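PDB 1TIS: thymidylate synthase from Enterobacteria phage T4, which catalyses the reductive methylation of dUMP to dTMP, with methylenetetrahydrofolate as the source of carbon and reducing power and dihydrofolate as the by-product. Local coordinates for residues 178-183 against 214-219; 42-47 against 187-192; 9-14 against 25-30. All blocks are in the same frame, centred on the assembly; numbering follows the deposited sequence.

In the fold
Contact 3 comes first along the chain and closes before the others open; contacts 2 and 1 then interlock, because the segments 42-47, 178-183, 187-192 and 214-219 alternate. Contact 1 joins strands 168-179 and 205-219 of the mixed sheet, and helix 184-202, which links them, presents its first turns to contact 2, about 15 Å away between centres. Contact 3 lies about 9 Å from contact 1: strand 26-30 pairs antiparallel with strand 205-219, with probable backbone hydrogen bonds between Leu29 and Thr216 and between Ile27 and Ile218. Contacts 2 and 3 stay apart, nearest atoms about 12 Å. Contact 1 carries residues of the probable dUMP site; contact 2 packs the crossover helix and contact 3 backs the neighbouring strand.

Contact 1 of 3, residues 178-183 against 214-219; sequences VDVFLG and GNTHIY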
ATOM      1  N   VAL A 178      -1.785  -2.325  12.872  1.00 22.18           N
ATOM      2  CA  VAL A 178      -3.172  -2.426  13.264  1.00 18.81           C
ATOM      3  C   VAL A 178      -3.292  -3.094  14.597  1.00 19.33           C
ATOM      4  O   VAL A 178      -2.512  -3.989  14.923  1.00 23.67           O
ATOM      5  CB  VAL A 178      -4.050  -3.270  12.353  1.00 23.17           C
ATOM      6  CG1 VAL A 178      -5.237  -2.345  12.119  1.00 27.46           C
ATOM      7  CG2 VAL A 178      -3.387  -3.791  11.077  1.00 21.05           C
ATOM      8  N   ASP A 179      -4.254  -2.683  15.402  1.00 21.19           N
ATOM      9  CA  ASP A 179      -4.511  -3.339  16.671  1.00 20.76           C
ATOM     10  C   ASP A 179      -5.719  -4.208  16.383  1.00 14.85           C
ATOM     11  O   ASP A 179      -6.832  -3.720  16.590  1.00 14.68           O
ATOM     12  CB  ASP A 179      -4.845  -2.287  17.760  1.00 26.11           C
ATOM     13  CG  ASP A 179      -5.061  -2.847  19.172  1.00 29.57           C
ATOM     14  OD1 ASP A 179      -5.415  -4.030  19.307  1.00 27.31           O
ATOM     15  OD2 ASP A 179      -4.868  -2.084  20.137  1.00 25.76           O
ATOM     16  N   VAL A 180      -5.605  -5.456  15.955  1.00 10.66           N
ATOM     17  CA  VAL A 180      -6.802  -6.246  15.638  1.00  8.05           C
ATOM     18  C   VAL A 180      -7.813  -6.308  16.761  1.00 10.69           C
ATOM     19  O   VAL A 180      -8.980  -6.168  16.469  1.00  9.17           O
ATOM     20  CB  VAL A 180      -6.480  -7.661  15.301  1.00  4.03           C
ATOM     21  CG1 VAL A 180      -7.661  -8.265  14.636  1.00 10.74           C
ATOM     22  CG2 VAL A 180      -5.392  -7.733  14.280  1.00 12.31           C
ATOM     23  N   PHE A 181      -7.368  -6.386  18.023  1.00 24.81           N
ATOM     24  CA  PHE A 181      -8.206  -6.404  19.222  1.00 31.87           C
ATOM     25  C   PHE A 181      -9.142  -5.187  19.142  1.00 32.67           C
ATOM     26  O   PHE A 181     -10.358  -5.302  18.950  1.00 29.20           O
ATOM     27  CB  PHE A 181      -7.211  -6.354  20.407  1.00 43.08           C
ATOM     28  CG  PHE A 181      -7.455  -6.831  21.856  1.00 53.03           C
ATOM     29  CD1 PHE A 181      -8.693  -7.186  22.386  1.00 54.07           C
ATOM     30  CD2 PHE A 181      -6.330  -6.896  22.695  1.00 54.22           C
ATOM     31  CE1 PHE A 181      -8.769  -7.603  23.711  1.00 54.66           C
ATOM     32  CE2 PHE A 181      -6.425  -7.319  24.015  1.00 53.88           C
ATOM     33  CZ  PHE A 181      -7.649  -7.679  24.531  1.00 52.25           C
ATOM     34  N   LEU A 182      -8.589  -3.972  19.144  1.00 31.57           N
ATOM     35  CA  LEU A 182      -9.441  -2.797  19.251  1.00 26.46           C
ATOM     36  C   LEU A 182      -9.223  -1.708  18.237  1.00 22.80           C
ATOM     37  O   LEU A 182      -9.477  -0.535  18.492  1.00 27.44           O
ATOM     38  CB  LEU A 182      -9.276  -2.244  20.663  1.00 21.50           C
ATOM     39  CG  LEU A 182     -10.470  -2.400  21.569  1.00 18.66           C
ATOM     40  CD1 LEU A 182     -10.072  -2.048  22.964  1.00 20.27           C
ATOM     41  CD2 LEU A 182     -11.588  -1.489  21.124  1.00 19.93           C
ATOM     42  N   GLY A 183      -8.760  -2.060  17.065  1.00 20.07           N
ATOM     43  CA  GLY A 183      -8.497  -1.049  16.054  1.00 20.70           C
ATOM     44  C   GLY A 183      -9.269  -1.369  14.793  1.00 18.06           C
ATOM     45  O   GLY A 183     -10.262  -0.732  14.414  1.00 20.30           O
ATOM     46  N   GLY A 214       0.144  -4.307   7.361  1.00  2.04           N
ATOM     47  CA  GLY A 214       1.534  -4.257   7.676  1.00  4.05           C
ATOM     48  C   GLY A 214       1.714  -4.972   9.002  1.00 10.13           C
ATOM     49  O   GLY A 214       1.560  -6.200   9.108  1.00 16.74           O
ATOM     50  N   ASN A 215       2.034  -4.266  10.066  1.00  9.19           N
ATOM     51  CA  ASN A 215       2.158  -4.969  11.320  1.00  7.92           C
ATOM     52  C   ASN A 215       0.844  -5.117  12.067  1.00  8.30           C
ATOM     53  O   ASN A 215       0.455  -4.286  12.908  1.00  2.01           O
ATOM     54  CB  ASN A 215       3.135  -4.245  12.162  1.00 12.15           C
ATOM     55  CG  ASN A 215       3.675  -5.121  13.255  1.00  9.76           C
ATOM     56  OD1 ASN A 215       4.846  -5.482  13.251  1.00  8.14           O
ATOM     57  ND2 ASN A 215       2.873  -5.484  14.240  1.00 13.31           N
ATOM     58  N   THR A 216       0.183  -6.218  11.732  1.00 15.01           N
ATOM     59  CA  THR A 216      -1.032  -6.717  12.392  1.00 18.00           C
ATOM     60  C   THR A 216      -0.602  -7.342  13.733  1.00 19.89           C
ATOM     61  O   THR A 216       0.171  -8.300  13.855  1.00 15.53           O
ATOM     62  CB  THR A 216      -1.701  -7.757  11.463  1.00 19.00           C
ATOM     63  OG1 THR A 216      -2.178  -7.046  10.320  1.00 18.66           O
ATOM     64  CG2 THR A 216      -2.846  -8.484  12.113  1.00 18.79           C
ATOM     65  N   HIS A 217      -1.102  -6.759  14.800  1.00 18.97           N
ATOM     66  CA  HIS A 217      -0.661  -7.169  16.087  1.00 17.39           C
ATOM     67  C   HIS A 217      -1.813  -7.222  17.080  1.00 23.63           C
ATOM     68  O   HIS A 217      -2.811  -6.491  16.937  1.00 27.57           O
ATOM     69  CB  HIS A 217       0.437  -6.181  16.453  1.00 20.70           C
ATOM     70  CG  HIS A 217       0.137  -4.682  16.599  1.00 23.48           C
ATOM     71  ND1 HIS A 217      -0.844  -4.000  17.198  1.00 24.76           N
ATOM     72  CD2 HIS A 217       1.003  -3.736  16.113  1.00 24.92           C
ATOM     73  CE1 HIS A 217      -0.605  -2.715  17.104  1.00 21.42           C
ATOM     74  NE2 HIS A 217       0.512  -2.581  16.443  1.00 25.79           N
ATOM     75  N   ILE A 218      -1.661  -8.081  18.085  1.00 25.88           N
ATOM     76  CA  ILE A 218      -2.585  -8.251  19.188  1.00 28.29           C
ATOM     77  C   ILE A 218      -1.696  -7.959  20.389  1.00 32.73           C
ATOM     78  O   ILE A 218      -0.599  -8.524  20.446  1.00 30.36           O
ATOM     79  CB  ILE A 218      -3.063  -9.689  19.243  1.00 30.91           C
ATOM     80  CG1 ILE A 218      -3.752 -10.132  17.969  1.00 29.96           C
ATOM     81  CG2 ILE A 218      -3.993  -9.777  20.436  1.00 36.99           C
ATOM     82  CD1 ILE A 218      -4.115 -11.619  18.055  1.00 30.60           C
ATOM     83  N   TYR A 219      -2.105  -7.135  21.357  1.00 43.04           N
ATOM     84  CA  TYR A 219      -1.207  -6.777  22.476  1.00 51.34           C
ATOM     85  C   TYR A 219      -1.214  -7.872  23.518  1.00 52.77           C
ATOM     86  O   TYR A 219      -2.258  -8.524  23.661  1.00 54.41           O
ATOM     87  CB  TYR A 219      -1.626  -5.458  23.188  1.00 52.28           C
ATOM     88  CG  TYR A 219      -1.322  -4.178  22.396  1.00 53.02           C
ATOM     89  CD1 TYR A 219      -0.017  -3.855  22.075  1.00 52.21           C
ATOM     90  CD2 TYR A 219      -2.350  -3.374  21.950  1.00 52.22           C
ATOM     91  CE1 TYR A 219       0.262  -2.751  21.306  1.00 52.44           C
ATOM     92  CE2 TYR A 219      -2.066  -2.267  21.182  1.00 52.70           C
ATOM     93  CZ  TYR A 219      -0.768  -1.964  20.856  1.00 53.67           C
ATOM     94  OH  TYR A 219      -0.511  -0.895  20.011  1.00 57.17           O
TER
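The closely packed side is the buried one, where Val178, Val180 and Thr216 meet. Val178 and Thr216 lie alongside each other, CG2 of the valine 3.6 Å from OG1 of the threonine, while Val180 crosses obliquely and brings its CG2 to CG2 of Thr216. Ile11 packs on Val180 and Thr216 here, and the Thr216 hydroxyl is hydrogen-bonded to Ser32. The backbones pair in parallel: Val178 N donates to Asn215 O (3.0 Å), His217 N to Val178 O (3.1 Å) and Val180 N to His217 O (3.1 Å), the last nearly along the C=O axis. These are the two strands of a beta-alpha-beta crossover, and Gly183 is already the N-cap of its helix 184-202. On the face of Asp179 and His217 the contact is less enclosed: His217 and Tyr219 are partly exposed, although Asp179 is buried. His217 (chi1 62°) folds its ring back over Val178 O. Asp179 sets OD2 at the edge of the Tyr219 ring, the two planes 86° apart, while its OD1 accepts from Leu182 N in an Asx motif. Asp179, His217 and Tyr219 probably help bind dUMP, as in related enzymes, and Asp179 probably also contacts the folate. A phosphate ion near His217 is probably a crystallisation component.

Contact 2 of 3, residues 42-47 against 187-192; sequences FPAVTT and NIASYA
The Phe42 ring, carried by a CG anti to the backbone N (chi1 178°), reaches the helix with its CE1 corner, 4.1 Å from the methyl CB of Ala192; elsewhere it packs on Leu240 and Leu271. Segment 42-47, part of the loop between strand 33-37 and helix 53-64, lies against helix 184-202. On another side of this helix the Tyr191 ring, which takes no part in the contact, stacks on Trp173 and meets Tyr160 with the planes at about 75°. The helix offers the loop Ile188, Ala189 and Ala192, a stripe of small and branched apolar groups, the alanines one and four residues on from Ile188. Pro43 CG sits 4.1 Å from CG2 of Ile188, the two side chains running antiparallel, flank to flank, and lies 4.4 Å from Ala192 CB as well; Trp36 of strand 33-37 packs on both Pro43 and Ile188. Ala44 and Ala189 meet methyl to methyl, CB to CB at 4.0 Å, at the point of closest backbone approach. Farther along, Val45 crosses Ile188 obliquely, its CG2 4.0 Å from the CD1 tip. Asn187, on the same helix but not in the contact, is hydrogen-bonded through OD1 to Gln175 and probably binds dUMP. Between the two segments the cohesion is therefore wholly apolar, methyl and ring carbons meeting in a mostly buried setting without directional bonds.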
ATOM      1  N   PHE A  42     -23.353  -5.691   5.133  1.00 40.35           N
ATOM      2  CA  PHE A  42     -22.441  -4.667   5.598  1.00 38.50           C
ATOM      3  C   PHE A  42     -21.411  -5.245   6.545  1.00 38.56           C
ATOM      4  O   PHE A  42     -21.777  -5.473   7.695  1.00 45.63           O
ATOM      5  CB  PHE A  42     -23.298  -3.598   6.264  1.00 34.87           C
ATOM      6  CG  PHE A  42     -22.570  -2.436   6.885  1.00 30.15           C
ATOM      7  CD1 PHE A  42     -22.059  -1.440   6.083  1.00 32.87           C
ATOM      8  CD2 PHE A  42     -22.450  -2.400   8.249  1.00 28.40           C
ATOM      9  CE1 PHE A  42     -21.409  -0.376   6.662  1.00 34.00           C
ATOM     10  CE2 PHE A  42     -21.805  -1.343   8.823  1.00 32.90           C
ATOM     11  CZ  PHE A  42     -21.286  -0.335   8.037  1.00 37.70           C
ATOM     12  N   PRO A  43     -20.132  -5.439   6.245  1.00 37.50           N
ATOM     13  CA  PRO A  43     -19.249  -6.233   7.064  1.00 35.56           C
ATOM     14  C   PRO A  43     -19.003  -5.738   8.488  1.00 40.21           C
ATOM     15  O   PRO A  43     -18.420  -6.529   9.232  1.00 46.29           O
ATOM     16  CB  PRO A  43     -18.000  -6.291   6.240  1.00 33.75           C
ATOM     17  CG  PRO A  43     -17.899  -4.890   5.690  1.00 31.92           C
ATOM     18  CD  PRO A  43     -19.353  -4.677   5.267  1.00 36.30           C
ATOM     19  N   ALA A  44     -19.417  -4.553   8.982  1.00 43.48           N
ATOM     20  CA  ALA A  44     -18.960  -4.107  10.308  1.00 47.77           C
ATOM     21  C   ALA A  44     -19.426  -4.922  11.502  1.00 50.40           C
ATOM     22  O   ALA A  44     -20.527  -4.853  12.060  1.00 51.24           O
ATOM     23  CB  ALA A  44     -19.360  -2.682  10.618  1.00 47.45           C
ATOM     24  N   VAL A  45     -18.425  -5.718  11.839  1.00 53.93           N
ATOM     25  CA  VAL A  45     -18.459  -6.685  12.909  1.00 53.80           C
ATOM     26  C   VAL A  45     -18.652  -5.907  14.218  1.00 57.81           C
ATOM     27  O   VAL A  45     -17.882  -5.002  14.553  1.00 58.91           O
ATOM     28  CB  VAL A  45     -17.121  -7.505  12.924  1.00 52.54           C
ATOM     29  CG1 VAL A  45     -17.488  -8.875  13.493  1.00 56.06           C
ATOM     30  CG2 VAL A  45     -16.445  -7.680  11.559  1.00 47.74           C
ATOM     31  N   THR A  46     -19.758  -6.226  14.898  1.00 62.12           N
ATOM     32  CA  THR A  46     -20.147  -5.613  16.166  1.00 65.13           C
ATOM     33  C   THR A  46     -19.385  -6.213  17.362  1.00 65.95           C
ATOM     34  O   THR A  46     -18.242  -6.642  17.208  1.00 69.51           O
ATOM     35  CB  THR A  46     -21.706  -5.784  16.246  1.00 66.10           C
ATOM     36  OG1 THR A  46     -22.134  -4.974  17.340  1.00 66.36           O
ATOM     37  CG2 THR A  46     -22.174  -7.241  16.422  1.00 65.51           C
ATOM     38  N   THR A  47     -20.043  -6.341  18.524  1.00 64.40           N
ATOM     39  CA  THR A  47     -19.536  -6.854  19.791  1.00 65.58           C
ATOM     40  C   THR A  47     -18.527  -5.834  20.317  1.00 68.74           C
ATOM     41  O   THR A  47     -17.469  -5.488  19.775  1.00 69.26           O
ATOM     42  CB  THR A  47     -18.933  -8.270  19.616  1.00 62.75           C
ATOM     43  OG1 THR A  47     -19.922  -9.032  18.907  1.00 59.91           O
ATOM     44  CG2 THR A  47     -18.612  -8.953  20.942  1.00 61.42           C
ATOM     45  N   ASN A 187     -11.788   0.471  11.671  1.00 14.33           N
ATOM     46  CA  ASN A 187     -11.345   0.640  10.283  1.00  9.50           C
ATOM     47  C   ASN A 187     -12.073  -0.091   9.188  1.00  9.12           C
ATOM     48  O   ASN A 187     -12.217   0.466   8.103  1.00 14.51           O
ATOM     49  CB  ASN A 187      -9.923   0.283  10.164  1.00  9.61           C
ATOM     50  CG  ASN A 187      -9.133   1.428  10.712  1.00 19.98           C
ATOM     51  OD1 ASN A 187      -8.186   1.256  11.488  1.00 21.36           O
ATOM     52  ND2 ASN A 187      -9.510   2.641  10.310  1.00 23.92           N
ATOM     53  N   ILE A 188     -12.551  -1.309   9.425  1.00  9.68           N
ATOM     54  CA  ILE A 188     -13.384  -2.054   8.493  1.00  7.47           C
ATOM     55  C   ILE A 188     -14.551  -1.098   8.168  1.00 10.91           C
ATOM     56  O   ILE A 188     -14.748  -0.668   7.027  1.00  8.93           O
ATOM     57  CB  ILE A 188     -13.888  -3.399   9.197  1.00 10.03           C
ATOM     58  CG1 ILE A 188     -12.766  -4.363   9.691  1.00 11.12           C
ATOM     59  CG2 ILE A 188     -14.651  -4.183   8.135  1.00 12.60           C
ATOM     60  CD1 ILE A 188     -13.181  -5.663  10.448  1.00  2.46           C
ATOM     61  N   ALA A 189     -15.272  -0.653   9.218  1.00 14.21           N
ATOM     62  CA  ALA A 189     -16.415   0.238   9.075  1.00 13.53           C
ATOM     63  C   ALA A 189     -16.033   1.528   8.318  1.00 16.93           C
ATOM     64  O   ALA A 189     -16.639   1.715   7.257  1.00 19.67           O
ATOM     65  CB  ALA A 189     -16.994   0.573  10.477  1.00  2.00           C
ATOM     66  N   SER A 190     -15.055   2.391   8.698  1.00 15.44           N
ATOM     67  CA  SER A 190     -14.721   3.623   7.987  1.00  8.18           C
ATOM     68  C   SER A 190     -14.588   3.483   6.486  1.00  7.46           C
ATOM     69  O   SER A 190     -15.295   4.213   5.780  1.00 11.28           O
ATOM     70  CB  SER A 190     -13.435   4.191   8.545  1.00  7.26           C
ATOM     71  OG  SER A 190     -13.579   5.502   9.105  1.00 12.11           O
ATOM     72  N   TYR A 191     -13.791   2.583   5.902  1.00  2.80           N
ATOM     73  CA  TYR A 191     -13.781   2.514   4.451  1.00  6.42           C
ATOM     74  C   TYR A 191     -15.027   1.825   3.891  1.00 11.02           C
ATOM     75  O   TYR A 191     -15.413   2.139   2.764  1.00 12.69           O
ATOM     76  CB  TYR A 191     -12.541   1.801   3.988  1.00  9.44           C
ATOM     77  CG  TYR A 191     -11.290   2.644   4.164  1.00 11.81           C
ATOM     78  CD1 TYR A 191     -11.013   3.718   3.337  1.00 13.98           C
ATOM     79  CD2 TYR A 191     -10.426   2.344   5.188  1.00 13.91           C
ATOM     80  CE1 TYR A 191      -9.877   4.493   3.555  1.00 15.79           C
ATOM     81  CE2 TYR A 191      -9.291   3.116   5.403  1.00 17.64           C
ATOM     82  CZ  TYR A 191      -9.011   4.193   4.591  1.00 14.73           C
ATOM     83  OH  TYR A 191      -7.894   4.958   4.878  1.00  6.17           O
ATOM     84  N   ALA A 192     -15.715   0.897   4.588  1.00 15.87           N
ATOM     85  CA  ALA A 192     -16.997   0.314   4.164  1.00  8.35           C
ATOM     86  C   ALA A 192     -18.004   1.425   3.868  1.00  9.11           C
ATOM     87  O   ALA A 192     -18.690   1.416   2.829  1.00  2.42           O
ATOM     88  CB  ALA A 192     -17.573  -0.529   5.267  1.00  5.84           C
TER

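Contact 3 of 3, residues 9-14 against 25-30; sequences KDIFEN and GTIALF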
ATOM      1  N   LYS A   9      -6.648 -16.226  14.785  1.00 45.38           N
ATOM      2  CA  LYS A   9      -6.064 -17.504  15.134  1.00 43.64           C
ATOM      3  C   LYS A   9      -4.710 -17.659  14.463  1.00 43.66           C
ATOM      4  O   LYS A   9      -3.748 -18.163  15.055  1.00 45.63           O
ATOM      5  CB  LYS A   9      -6.952 -18.647  14.668  1.00 42.88           C
ATOM      6  CG  LYS A   9      -7.208 -19.756  15.674  1.00 39.04           C
ATOM      7  CD  LYS A   9      -8.344 -19.343  16.611  1.00 41.26           C
ATOM      8  CE  LYS A   9      -9.631 -18.937  15.863  1.00 38.56           C
ATOM      9  NZ  LYS A   9     -10.745 -18.877  16.784  1.00 34.29           N
ATOM     10  N   ASP A  10      -4.616 -17.194  13.221  1.00 39.94           N
ATOM     11  CA  ASP A  10      -3.404 -17.373  12.467  1.00 40.39           C
ATOM     12  C   ASP A  10      -2.291 -16.454  12.890  1.00 44.42           C
ATOM     13  O   ASP A  10      -1.125 -16.742  12.604  1.00 49.93           O
ATOM     14  CB  ASP A  10      -3.745 -17.194  11.038  1.00 43.31           C
ATOM     15  CG  ASP A  10      -4.843 -18.192  10.702  1.00 49.74           C
ATOM     16  OD1 ASP A  10      -4.612 -19.405  10.746  1.00 55.43           O
ATOM     17  OD2 ASP A  10      -5.951 -17.757  10.425  1.00 51.71           O
ATOM     18  N   ILE A  11      -2.611 -15.367  13.607  1.00 45.42           N
ATOM     19  CA  ILE A  11      -1.596 -14.519  14.230  1.00 43.52           C
ATOM     20  C   ILE A  11      -0.997 -15.382  15.335  1.00 51.75           C
ATOM     21  O   ILE A  11       0.218 -15.371  15.451  1.00 51.78           O
ATOM     22  CB  ILE A  11      -2.180 -13.253  14.876  1.00 34.73           C
ATOM     23  CG1 ILE A  11      -2.826 -12.403  13.838  1.00 29.07           C
ATOM     24  CG2 ILE A  11      -1.090 -12.442  15.523  1.00 28.56           C
ATOM     25  CD1 ILE A  11      -3.939 -11.571  14.474  1.00 29.18           C
ATOM     26  N   PHE A  12      -1.738 -16.178  16.137  1.00 59.45           N
ATOM     27  CA  PHE A  12      -1.177 -17.043  17.196  1.00 63.03           C
ATOM     28  C   PHE A  12       0.040 -17.867  16.730  1.00 63.15           C
ATOM     29  O   PHE A  12       1.170 -17.713  17.231  1.00 62.70           O
ATOM     30  CB  PHE A  12      -2.190 -18.070  17.725  1.00 65.24           C
ATOM     31  CG  PHE A  12      -3.557 -17.622  18.220  1.00 67.46           C
ATOM     32  CD1 PHE A  12      -3.907 -16.289  18.337  1.00 68.47           C
ATOM     33  CD2 PHE A  12      -4.468 -18.616  18.545  1.00 69.34           C
ATOM     34  CE1 PHE A  12      -5.172 -15.967  18.779  1.00 70.89           C
ATOM     35  CE2 PHE A  12      -5.730 -18.290  18.987  1.00 69.94           C
ATOM     36  CZ  PHE A  12      -6.079 -16.962  19.104  1.00 71.70           C
ATOM     37  N   GLU A  13      -0.148 -18.692  15.693  1.00 58.83           N
ATOM     38  CA  GLU A  13       0.951 -19.492  15.186  1.00 56.35           C
ATOM     39  C   GLU A  13       2.071 -18.676  14.523  1.00 55.24           C
ATOM     40  O   GLU A  13       3.115 -19.267  14.232  1.00 55.84           O
ATOM     41  CB  GLU A  13       0.391 -20.535  14.200  1.00 53.71           C
ATOM     42  CG  GLU A  13      -0.045 -20.104  12.780  1.00 52.36           C
ATOM     43  CD  GLU A  13       1.032 -19.845  11.713  1.00 47.25           C
ATOM     44  OE1 GLU A  13       2.146 -20.364  11.817  1.00 43.11           O
ATOM     45  OE2 GLU A  13       0.738 -19.117  10.764  1.00 43.40           O
ATOM     46  N   ASN A  14       1.894 -17.365  14.258  1.00 49.25           N
ATOM     47  CA  ASN A  14       2.883 -16.465  13.653  1.00 48.21           C
ATOM     48  C   ASN A  14       4.355 -16.607  13.999  1.00 49.21           C
ATOM     49  O   ASN A  14       5.213 -16.208  13.215  1.00 45.35           O
ATOM     50  CB  ASN A  14       2.610 -15.016  13.965  1.00 50.26           C
ATOM     51  CG  ASN A  14       3.150 -14.633  15.342  1.00 50.90           C
ATOM     52  OD1 ASN A  14       4.163 -13.975  15.456  1.00 49.83           O
ATOM     53  ND2 ASN A  14       2.735 -15.153  16.472  1.00 52.39           N
ATOM     54  N   GLY A  25       5.032  -6.744  25.387  1.00 56.59           N
ATOM     55  CA  GLY A  25       5.112  -7.825  24.430  1.00 51.75           C
ATOM     56  C   GLY A  25       3.842  -7.791  23.574  1.00 45.21           C
ATOM     57  O   GLY A  25       2.800  -7.259  23.994  1.00 47.40           O
ATOM     58  N   THR A  26       3.886  -8.425  22.407  1.00 37.15           N
ATOM     59  CA  THR A  26       2.783  -8.461  21.462  1.00 29.41           C
ATOM     60  C   THR A  26       2.950  -9.804  20.746  1.00 27.46           C
ATOM     61  O   THR A  26       4.064 -10.351  20.740  1.00 29.37           O
ATOM     62  CB  THR A  26       2.939  -7.291  20.456  1.00 28.85           C
ATOM     63  OG1 THR A  26       3.254  -6.116  21.177  1.00 30.38           O
ATOM     64  CG2 THR A  26       1.671  -6.950  19.726  1.00 25.62           C
ATOM     65  N   ILE A  27       1.902 -10.411  20.193  1.00 23.63           N
ATOM     66  CA  ILE A  27       2.039 -11.545  19.265  1.00 21.84           C
ATOM     67  C   ILE A  27       1.600 -10.822  17.981  1.00 22.53           C
ATOM     68  O   ILE A  27       0.579 -10.102  18.032  1.00 28.90           O
ATOM     69  CB  ILE A  27       1.079 -12.687  19.705  1.00 21.30           C
ATOM     70  CG1 ILE A  27       1.927 -13.697  20.459  1.00 22.02           C
ATOM     71  CG2 ILE A  27       0.350 -13.362  18.534  1.00 20.15           C
ATOM     72  CD1 ILE A  27       2.837 -14.619  19.602  1.00 19.83           C
ATOM     73  N   ALA A  28       2.290 -10.903  16.838  1.00 12.52           N
ATOM     74  CA  ALA A  28       1.948 -10.062  15.709  1.00  4.38           C
ATOM     75  C   ALA A  28       2.404 -10.707  14.436  1.00  7.09           C
ATOM     76  O   ALA A  28       3.319 -11.504  14.517  1.00  8.15           O
ATOM     77  CB  ALA A  28       2.641  -8.736  15.822  1.00  4.53           C
ATOM     78  N   LEU A  29       1.889 -10.403  13.244  1.00 10.00           N
ATOM     79  CA  LEU A  29       2.271 -11.070  12.010  1.00 12.26           C
ATOM     80  C   LEU A  29       2.290  -9.913  11.023  1.00 15.72           C
ATOM     81  O   LEU A  29       1.363  -9.093  10.972  1.00 16.40           O
ATOM     82  CB  LEU A  29       1.172 -12.132  11.692  1.00 15.68           C
ATOM     83  CG  LEU A  29       1.055 -13.089  10.468  1.00 14.20           C
ATOM     84  CD1 LEU A  29       1.959 -14.309  10.541  1.00  5.98           C
ATOM     85  CD2 LEU A  29      -0.356 -13.634  10.472  1.00 12.40           C
ATOM     86  N   PHE A  30       3.356  -9.802  10.238  1.00 18.23           N
ATOM     87  CA  PHE A  30       3.484  -8.752   9.207  1.00 16.58           C
ATOM     88  C   PHE A  30       3.011  -9.220   7.833  1.00 14.06           C
ATOM     89  O   PHE A  30       3.599 -10.135   7.245  1.00 22.99           O
ATOM     90  CB  PHE A  30       4.968  -8.298   9.106  1.00 15.38           C
ATOM     91  CG  PHE A  30       5.337  -7.332   7.984  1.00 14.24           C
ATOM     92  CD1 PHE A  30       4.889  -6.020   8.012  1.00 10.16           C
ATOM     93  CD2 PHE A  30       6.141  -7.787   6.936  1.00 13.06           C
ATOM     94  CE1 PHE A  30       5.244  -5.171   6.989  1.00  7.94           C
ATOM     95  CE2 PHE A  30       6.494  -6.927   5.917  1.00 10.65           C
ATOM     96  CZ  PHE A  30       6.041  -5.622   5.951  1.00  9.51           C
TER
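Helix 3-12 packs here, with the turn after it, on strand 26-30 of the mixed sheet, close to the protein surface. The strand alternates: Ile27 and Leu29 point toward the helix, while Ala28 points away from it and packs on His217. Ile11, the buried residue of the contact, runs antiparallel to Ile27, flank to flank, so that CG2 of Ile11 meets CG2 of Ile27 at 3.5 Å; the same methyl lies 3.9 Å from Ala28 CA. The side chain of Ile11 also touches Ile218 on the neighbouring strand. Leu29 holds CG anti to its backbone N (chi1 178°) and divides its two methyls: CD1 goes to Asn14 after the helix, 3.6 Å from Asn14 CB, and CD2 to the helix backbone, 3.8 Å from Asp10 O and 4.1 Å from Ile11 CA. The Asn14 side chain, with CG swung between its own backbone N and carbonyl carbon, enters between helix and strand close to the Ile27 side chain and the Ala28 carbonyl. The clear contacts between 9-14 and 25-30 are thus apolar, made by the branched side chains of Ile11, Ile27 and Leu29, with Asn14 CB adding its carbon against the Leu29 methyl.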